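Local coordinates for protein tyrosyl-tRNA synthetase (Aeropyrum pernix, PDB 2CYA) that probably joins tyrosine to its cognate tRNA in two steps, activating the amino acid with ATP and then passing it to the acceptor end of the tRNA, at residues 96-100 with 348-352; 129-134 with 167-171. All blocks are in the same frame, centred on the assembly; numbering follows the deposited sequence.

Interaction 1. Residues 96-100 with 348-352; sequences RIVRR and DPAMK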
ATOM      1  N   ARG A  96     -15.143  19.665   6.713  1.00 33.47           N
ATOM      2  CA  ARG A  96     -15.820  20.427   7.768  1.00 33.72           C
ATOM      3  C   ARG A  96     -17.125  20.999   7.198  1.00 31.94           C
ATOM      4  O   ARG A  96     -18.133  21.077   7.884  1.00 31.01           O
ATOM      5  CB  ARG A  96     -14.954  21.575   8.274  1.00 35.47           C
ATOM      6  CG  ARG A  96     -13.679  21.140   8.957  1.00 39.97           C
ATOM      7  CD  ARG A  96     -13.170  22.271   9.851  1.00 42.30           C
ATOM      8  NE  ARG A  96     -12.753  23.439   9.080  1.00 43.68           N
ATOM      9  CZ  ARG A  96     -11.604  23.524   8.414  1.00 44.86           C
ATOM     10  NH1 ARG A  96     -10.742  22.506   8.426  1.00 43.55           N
ATOM     11  NH2 ARG A  96     -11.322  24.630   7.730  1.00 44.48           N
ATOM     12  N   ILE A  97     -17.103  21.385   5.933  1.00 30.05           N
ATOM     13  CA  ILE A  97     -18.297  21.920   5.302  1.00 30.31           C
ATOM     14  C   ILE A  97     -19.352  20.816   5.151  1.00 28.71           C
ATOM     15  O   ILE A  97     -20.535  21.033   5.414  1.00 30.22           O
ATOM     16  CB  ILE A  97     -17.948  22.544   3.942  1.00 31.10           C
ATOM     17  CG1 ILE A  97     -17.080  23.786   4.177  1.00 33.53           C
ATOM     18  CG2 ILE A  97     -19.221  22.945   3.191  1.00 31.36           C
ATOM     19  CD1 ILE A  97     -16.587  24.466   2.907  1.00 35.96           C
ATOM     20  N   VAL A  98     -18.926  19.629   4.745  1.00 26.20           N
ATOM     21  CA  VAL A  98     -19.845  18.512   4.607  1.00 24.46           C
ATOM     22  C   VAL A  98     -20.551  18.243   5.945  1.00 26.14           C
ATOM     23  O   VAL A  98     -21.759  18.001   5.961  1.00 25.60           O
ATOM     24  CB  VAL A  98     -19.090  17.243   4.100  1.00 24.85           C
ATOM     25  CG1 VAL A  98     -19.919  15.968   4.334  1.00 19.46           C
ATOM     26  CG2 VAL A  98     -18.782  17.418   2.590  1.00 23.38           C
ATOM     27  N   ARG A  99     -19.825  18.292   7.066  1.00 26.10           N
ATOM     28  CA  ARG A  99     -20.483  18.044   8.352  1.00 30.56           C
ATOM     29  C   ARG A  99     -21.581  19.068   8.617  1.00 30.54           C
ATOM     30  O   ARG A  99     -22.655  18.723   9.118  1.00 28.52           O
ATOM     31  CB  ARG A  99     -19.500  18.086   9.524  1.00 32.50           C
ATOM     32  CG  ARG A  99     -18.670  16.844   9.677  1.00 39.69           C
ATOM     33  CD  ARG A  99     -17.786  16.895  10.913  1.00 45.59           C
ATOM     34  NE  ARG A  99     -16.390  16.701  10.527  1.00 54.38           N
ATOM     35  CZ  ARG A  99     -15.423  17.602  10.692  1.00 56.95           C
ATOM     36  NH1 ARG A  99     -15.681  18.778  11.258  1.00 59.37           N
ATOM     37  NH2 ARG A  99     -14.201  17.342  10.248  1.00 58.02           N
ATOM     38  N   ARG A 100     -21.294  20.322   8.286  1.00 29.80           N
ATOM     39  CA  ARG A 100     -22.253  21.396   8.504  1.00 32.38           C
ATOM     40  C   ARG A 100     -23.446  21.237   7.586  1.00 31.10           C
ATOM     41  O   ARG A 100     -24.580  21.491   7.982  1.00 32.74           O
ATOM     42  CB  ARG A 100     -21.594  22.760   8.268  1.00 33.78           C
ATOM     43  CG  ARG A 100     -22.525  23.958   8.452  1.00 35.00           C
ATOM     44  CD  ARG A 100     -23.181  23.965   9.818  1.00 37.58           C
ATOM     45  NE  ARG A 100     -22.191  23.903  10.889  1.00 41.33           N
ATOM     46  CZ  ARG A 100     -21.339  24.878  11.171  1.00 42.60           C
ATOM     47  NH1 ARG A 100     -21.361  26.001  10.461  1.00 43.40           N
ATOM     48  NH2 ARG A 100     -20.448  24.722  12.145  1.00 43.15           N
ATOM     49  N   ASP A 348     -21.441  31.240   8.729  1.00 42.82           N
ATOM     50  CA  ASP A 348     -20.381  30.892   9.671  1.00 43.96           C
ATOM     51  C   ASP A 348     -19.103  31.431   9.046  1.00 45.41           C
ATOM     52  O   ASP A 348     -18.580  30.847   8.104  1.00 46.67           O
ATOM     53  CB  ASP A 348     -20.280  29.377   9.822  1.00 45.48           C
ATOM     54  CG  ASP A 348     -19.080  28.943  10.664  1.00 46.18           C
ATOM     55  OD1 ASP A 348     -17.954  29.436  10.432  1.00 46.48           O
ATOM     56  OD2 ASP A 348     -19.264  28.089  11.552  1.00 49.03           O
ATOM     57  N   PRO A 349     -18.582  32.552   9.569  1.00 46.31           N
ATOM     58  CA  PRO A 349     -17.368  33.220   9.090  1.00 46.61           C
ATOM     59  C   PRO A 349     -16.170  32.323   8.760  1.00 47.26           C
ATOM     60  O   PRO A 349     -15.598  32.413   7.667  1.00 46.99           O
ATOM     61  CB  PRO A 349     -17.064  34.213  10.211  1.00 47.89           C
ATOM     62  CG  PRO A 349     -18.429  34.601  10.670  1.00 48.73           C
ATOM     63  CD  PRO A 349     -19.108  33.239  10.762  1.00 47.97           C
ATOM     64  N   ALA A 350     -15.785  31.473   9.702  1.00 48.13           N
ATOM     65  CA  ALA A 350     -14.655  30.577   9.491  1.00 49.04           C
ATOM     66  C   ALA A 350     -14.959  29.736   8.262  1.00 49.37           C
ATOM     67  O   ALA A 350     -14.185  29.697   7.297  1.00 50.04           O
ATOM     68  CB  ALA A 350     -14.466  29.671  10.711  1.00 49.83           C
ATOM     69  N   MET A 351     -16.111  29.078   8.304  1.00 47.36           N
ATOM     70  CA  MET A 351     -16.539  28.233   7.205  1.00 44.38           C
ATOM     71  C   MET A 351     -16.586  28.990   5.892  1.00 42.15           C
ATOM     72  O   MET A 351     -16.209  28.453   4.845  1.00 41.46           O
ATOM     73  CB  MET A 351     -17.904  27.640   7.501  1.00 44.25           C
ATOM     74  CG  MET A 351     -18.249  26.540   6.546  1.00 45.40           C
ATOM     75  SD  MET A 351     -19.216  25.339   7.377  1.00 49.17           S
ATOM     76  CE  MET A 351     -17.993  24.575   8.439  1.00 39.85           C
ATOM     77  N   LYS A 352     -17.051  30.233   5.933  1.00 40.37           N
ATOM     78  CA  LYS A 352     -17.103  31.019   4.708  1.00 41.44           C
ATOM     79  C   LYS A 352     -15.668  31.171   4.209  1.00 41.79           C
ATOM     80  O   LYS A 352     -15.408  31.144   3.003  1.00 38.88           O
ATOM     81  CB  LYS A 352     -17.726  32.396   4.966  1.00 41.08           C
ATOM     82  CG  LYS A 352     -17.839  33.255   3.710  1.00 43.54           C
ATOM     83  CD  LYS A 352     -18.713  34.493   3.940  1.00 46.91           C
ATOM     84  CE  LYS A 352     -18.966  35.271   2.638  1.00 45.96           C
ATOM     85  NZ  LYS A 352     -17.741  35.973   2.146  1.00 51.34           N
TER
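A salt bridge between Arg100 and Asp348 is the polar tie across this contact: Arg100 NH1 donates a nearly straight hydrogen bond to Asp348 OD2 over 3.2 Å. The other carboxylate oxygen serves its own helix. Asp348 is the N-cap of helix 349-360, and its OD1 accepts from Met351 N at 2.8 Å, satisfying an amide that the first turn leaves without a backbone acceptor. Aspartate suits the place because one short side chain can cap with one oxygen and meet a cation with the other. Pro349 follows as the first helical residue, where a missing amide hydrogen costs nothing.

Met351 supplies most of the apolar contact. Its flexible, unbranched side chain reaches across to helix 88-104, with Met351 SD 3.6 Å from Arg100 CB and Met351 CE 3.5 Å from Arg96 O. The same methyl lies over one face of the Arg100 guanidinium, while Asp348 OD2 approaches that group at its edge, so the arginine meets charge in its plane and an apolar group above it. Deeper in, Ile97 CG1 packs 3.8 Å from Met351 CG, and Ile97 also touches Ile358 farther along helix 349-360. Arg96 stays at the exposed margin, its CB 4.3 Å from Met351 CE.

On another side of helix 88-104, Val98 packs against Trp52, a residue inferred to bind ATP, and its neighbours on helix 51-64. The contact thus fastens the C-terminal helix to a helix of the catalytic domain through a buried methionine and isoleucine bordered by a partly exposed ion pair, the apolar groups lying inward and the charges toward solvent.

Interaction 2. Residues 129-134 with 167-171; sequences LVIRVA and LMQVS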
ATOM      1  N   LEU A 129      -3.861  -4.740   7.467  1.00 29.90           N
ATOM      2  CA  LEU A 129      -5.037  -5.232   6.716  1.00 29.94           C
ATOM      3  C   LEU A 129      -4.893  -4.905   5.244  1.00 29.96           C
ATOM      4  O   LEU A 129      -5.279  -5.691   4.379  1.00 32.90           O
ATOM      5  CB  LEU A 129      -6.351  -4.585   7.214  1.00 30.60           C
ATOM      6  CG  LEU A 129      -7.247  -5.289   8.238  1.00 31.80           C
ATOM      7  CD1 LEU A 129      -8.401  -4.357   8.642  1.00 29.61           C
ATOM      8  CD2 LEU A 129      -7.806  -6.573   7.634  1.00 29.26           C
ATOM      9  N   VAL A 130      -4.382  -3.723   4.936  1.00 28.17           N
ATOM     10  CA  VAL A 130      -4.197  -3.391   3.535  1.00 28.59           C
ATOM     11  C   VAL A 130      -3.304  -4.459   2.883  1.00 30.51           C
ATOM     12  O   VAL A 130      -3.516  -4.849   1.730  1.00 30.95           O
ATOM     13  CB  VAL A 130      -3.564  -2.003   3.376  1.00 28.03           C
ATOM     14  CG1 VAL A 130      -3.080  -1.815   1.960  1.00 27.00           C
ATOM     15  CG2 VAL A 130      -4.607  -0.932   3.724  1.00 28.30           C
ATOM     16  N   ILE A 131      -2.319  -4.949   3.627  1.00 28.84           N
ATOM     17  CA  ILE A 131      -1.438  -5.978   3.079  1.00 31.24           C
ATOM     18  C   ILE A 131      -2.121  -7.344   2.978  1.00 30.68           C
ATOM     19  O   ILE A 131      -2.012  -8.034   1.962  1.00 30.18           O
ATOM     20  CB  ILE A 131      -0.157  -6.110   3.915  1.00 30.91           C
ATOM     21  CG1 ILE A 131       0.679  -4.836   3.749  1.00 34.10           C
ATOM     22  CG2 ILE A 131       0.643  -7.320   3.454  1.00 31.61           C
ATOM     23  CD1 ILE A 131       1.953  -4.857   4.530  1.00 37.18           C
ATOM     24  N   ARG A 132      -2.827  -7.742   4.025  1.00 31.45           N
ATOM     25  CA  ARG A 132      -3.515  -9.020   3.975  1.00 34.32           C
ATOM     26  C   ARG A 132      -4.548  -9.020   2.844  1.00 36.31           C
ATOM     27  O   ARG A 132      -4.733 -10.030   2.145  1.00 37.23           O
ATOM     28  CB  ARG A 132      -4.137  -9.306   5.333  1.00 36.22           C
ATOM     29  CG  ARG A 132      -3.068  -9.683   6.360  1.00 40.05           C
ATOM     30  CD  ARG A 132      -3.579  -9.571   7.760  1.00 43.94           C
ATOM     31  NE  ARG A 132      -4.923 -10.112   7.850  1.00 50.41           N
ATOM     32  CZ  ARG A 132      -5.803  -9.745   8.773  1.00 52.13           C
ATOM     33  NH1 ARG A 132      -5.462  -8.833   9.686  1.00 51.17           N
ATOM     34  NH2 ARG A 132      -7.027 -10.268   8.766  1.00 51.78           N
ATOM     35  N   VAL A 133      -5.202  -7.882   2.628  1.00 36.07           N
ATOM     36  CA  VAL A 133      -6.172  -7.804   1.552  1.00 35.17           C
ATOM     37  C   VAL A 133      -5.463  -7.923   0.213  1.00 36.30           C
ATOM     38  O   VAL A 133      -5.940  -8.610  -0.676  1.00 38.44           O
ATOM     39  CB  VAL A 133      -6.966  -6.476   1.569  1.00 34.10           C
ATOM     40  CG1 VAL A 133      -7.769  -6.359   0.296  1.00 31.92           C
ATOM     41  CG2 VAL A 133      -7.904  -6.430   2.786  1.00 33.71           C
ATOM     42  N   ALA A 134      -4.325  -7.250   0.063  1.00 36.96           N
ATOM     43  CA  ALA A 134      -3.587  -7.306  -1.190  1.00 38.02           C
ATOM     44  C   ALA A 134      -3.072  -8.717  -1.506  1.00 39.77           C
ATOM     45  O   ALA A 134      -2.867  -9.057  -2.671  1.00 39.42           O
ATOM     46  CB  ALA A 134      -2.422  -6.327  -1.157  1.00 36.84           C
ATOM     47  N   LEU A 167      -7.651  -1.141  -2.390  1.00 24.43           N
ATOM     48  CA  LEU A 167      -7.120  -1.947  -1.300  1.00 25.62           C
ATOM     49  C   LEU A 167      -7.440  -1.221   0.011  1.00 22.31           C
ATOM     50  O   LEU A 167      -7.884  -1.830   0.980  1.00 24.00           O
ATOM     51  CB  LEU A 167      -5.601  -2.116  -1.470  1.00 25.68           C
ATOM     52  CG  LEU A 167      -5.002  -3.398  -2.086  1.00 32.82           C
ATOM     53  CD1 LEU A 167      -5.997  -4.108  -2.965  1.00 29.28           C
ATOM     54  CD2 LEU A 167      -3.704  -3.044  -2.859  1.00 27.90           C
ATOM     55  N   MET A 168      -7.230   0.087   0.019  1.00 21.41           N
ATOM     56  CA  MET A 168      -7.516   0.900   1.200  1.00 22.55           C
ATOM     57  C   MET A 168      -9.019   1.001   1.450  1.00 23.32           C
ATOM     58  O   MET A 168      -9.457   1.008   2.598  1.00 22.81           O
ATOM     59  CB  MET A 168      -6.936   2.310   1.033  1.00 18.09           C
ATOM     60  CG  MET A 168      -5.411   2.364   1.246  1.00 23.55           C
ATOM     61  SD  MET A 168      -4.762   4.000   0.906  1.00 28.92           S
ATOM     62  CE  MET A 168      -5.569   4.952   2.270  1.00 24.79           C
ATOM     63  N   GLN A 169      -9.799   1.091   0.373  1.00 23.28           N
ATOM     64  CA  GLN A 169     -11.249   1.195   0.498  1.00 26.09           C
ATOM     65  C   GLN A 169     -11.775  -0.047   1.208  1.00 24.72           C
ATOM     66  O   GLN A 169     -12.488   0.058   2.211  1.00 25.27           O
ATOM     67  CB  GLN A 169     -11.895   1.364  -0.883  1.00 26.70           C
ATOM     68  CG  GLN A 169     -13.397   1.659  -0.810  1.00 31.86           C
ATOM     69  CD  GLN A 169     -13.906   2.450  -2.014  1.00 33.71           C
ATOM     70  OE1 GLN A 169     -13.214   2.583  -3.032  1.00 33.17           O
ATOM     71  NE2 GLN A 169     -15.123   2.984  -1.897  1.00 34.97           N
ATOM     72  N   VAL A 170     -11.393  -1.221   0.717  1.00 24.22           N
ATOM     73  CA  VAL A 170     -11.812  -2.481   1.328  1.00 23.78           C
ATOM     74  C   VAL A 170     -11.298  -2.566   2.779  1.00 24.82           C
ATOM     75  O   VAL A 170     -12.013  -3.012   3.684  1.00 24.49           O
ATOM     76  CB  VAL A 170     -11.262  -3.686   0.525  1.00 24.92           C
ATOM     77  CG1 VAL A 170     -11.558  -4.982   1.248  1.00 25.42           C
ATOM     78  CG2 VAL A 170     -11.874  -3.705  -0.872  1.00 20.63           C
ATOM     79  N   SER A 171     -10.062  -2.131   3.010  1.00 21.80           N
ATOM     80  CA  SER A 171      -9.514  -2.205   4.351  1.00 22.46           C
ATOM     81  C   SER A 171     -10.227  -1.282   5.325  1.00 21.53           C
ATOM     82  O   SER A 171     -10.286  -1.578   6.511  1.00 22.50           O
ATOM     83  CB  SER A 171      -8.011  -1.899   4.336  1.00 23.52           C
ATOM     84  OG  SER A 171      -7.328  -2.864   3.555  1.00 24.63           O
TER
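This is a buried, almost wholly apolar crossing of helices 124-135 and 161-175, at the side of the catalytic domain where the second subunit packs. The axes of the two short segments approach to 8.8 Å at 113°, a steep crossing in which the backbones come nearest at Val130 and Ser171, CA to CA 5.5 Å. Serine suits this spot because it is small: Ser171 OG comes within 3.2 Å of Val130 CA. Ser171 OG is satisfied in this apolar setting by donating to Leu167 O, 2.8 Å away and one turn back in its own helix.

Helix 161-175 belongs to the Rossmann-fold catalytic domain of class I synthetases and carries Tyr165, Gln169 and Asp172, predicted to bind tyrosine. Gln169 is out of reach of segment 129-134 and hydrogen-bonds Gln187, also predicted to bind tyrosine. The face turned to helix 124-135 is mostly apolar, with Ser171 the polar exception. Compact, beta-branched Val133 sets CG1 4.1 Å from Val170 CG1 and 4.3 Å from Leu167 CD1, while the small Ala134 lets its CB meet Leu167 CD2 at 3.9 Å. Val130 CG2 lies 4.2 Å from Met168 CG. Beyond the pair, Leu167 packs on Ile164 of the second subunit and Ala134 on its Ala160.

In the fold
From the N terminus, the chain lays down strands 19-21, 37-42 and 68-73 of the central sheet, then enters helix 88-104, where the first half of interaction 1 lies. Past edge strand 113-116 it reaches helix 124-135 and then helix 161-175, closing the short loop of interaction 2; 32 residues, none in a strand, separate the two segments. Strands 180-184 and 207-211 then complete the sheet before a largely helical C-terminal region ends in helix 349-360, which returns to helix 88-104. Interaction 2 is therefore nested within the long loop of interaction 1. Their centres are 32 Å apart: interaction 1 ties the C-terminal helices to the catalytic domain, whereas interaction 2 joins two helices bordering the second subunit.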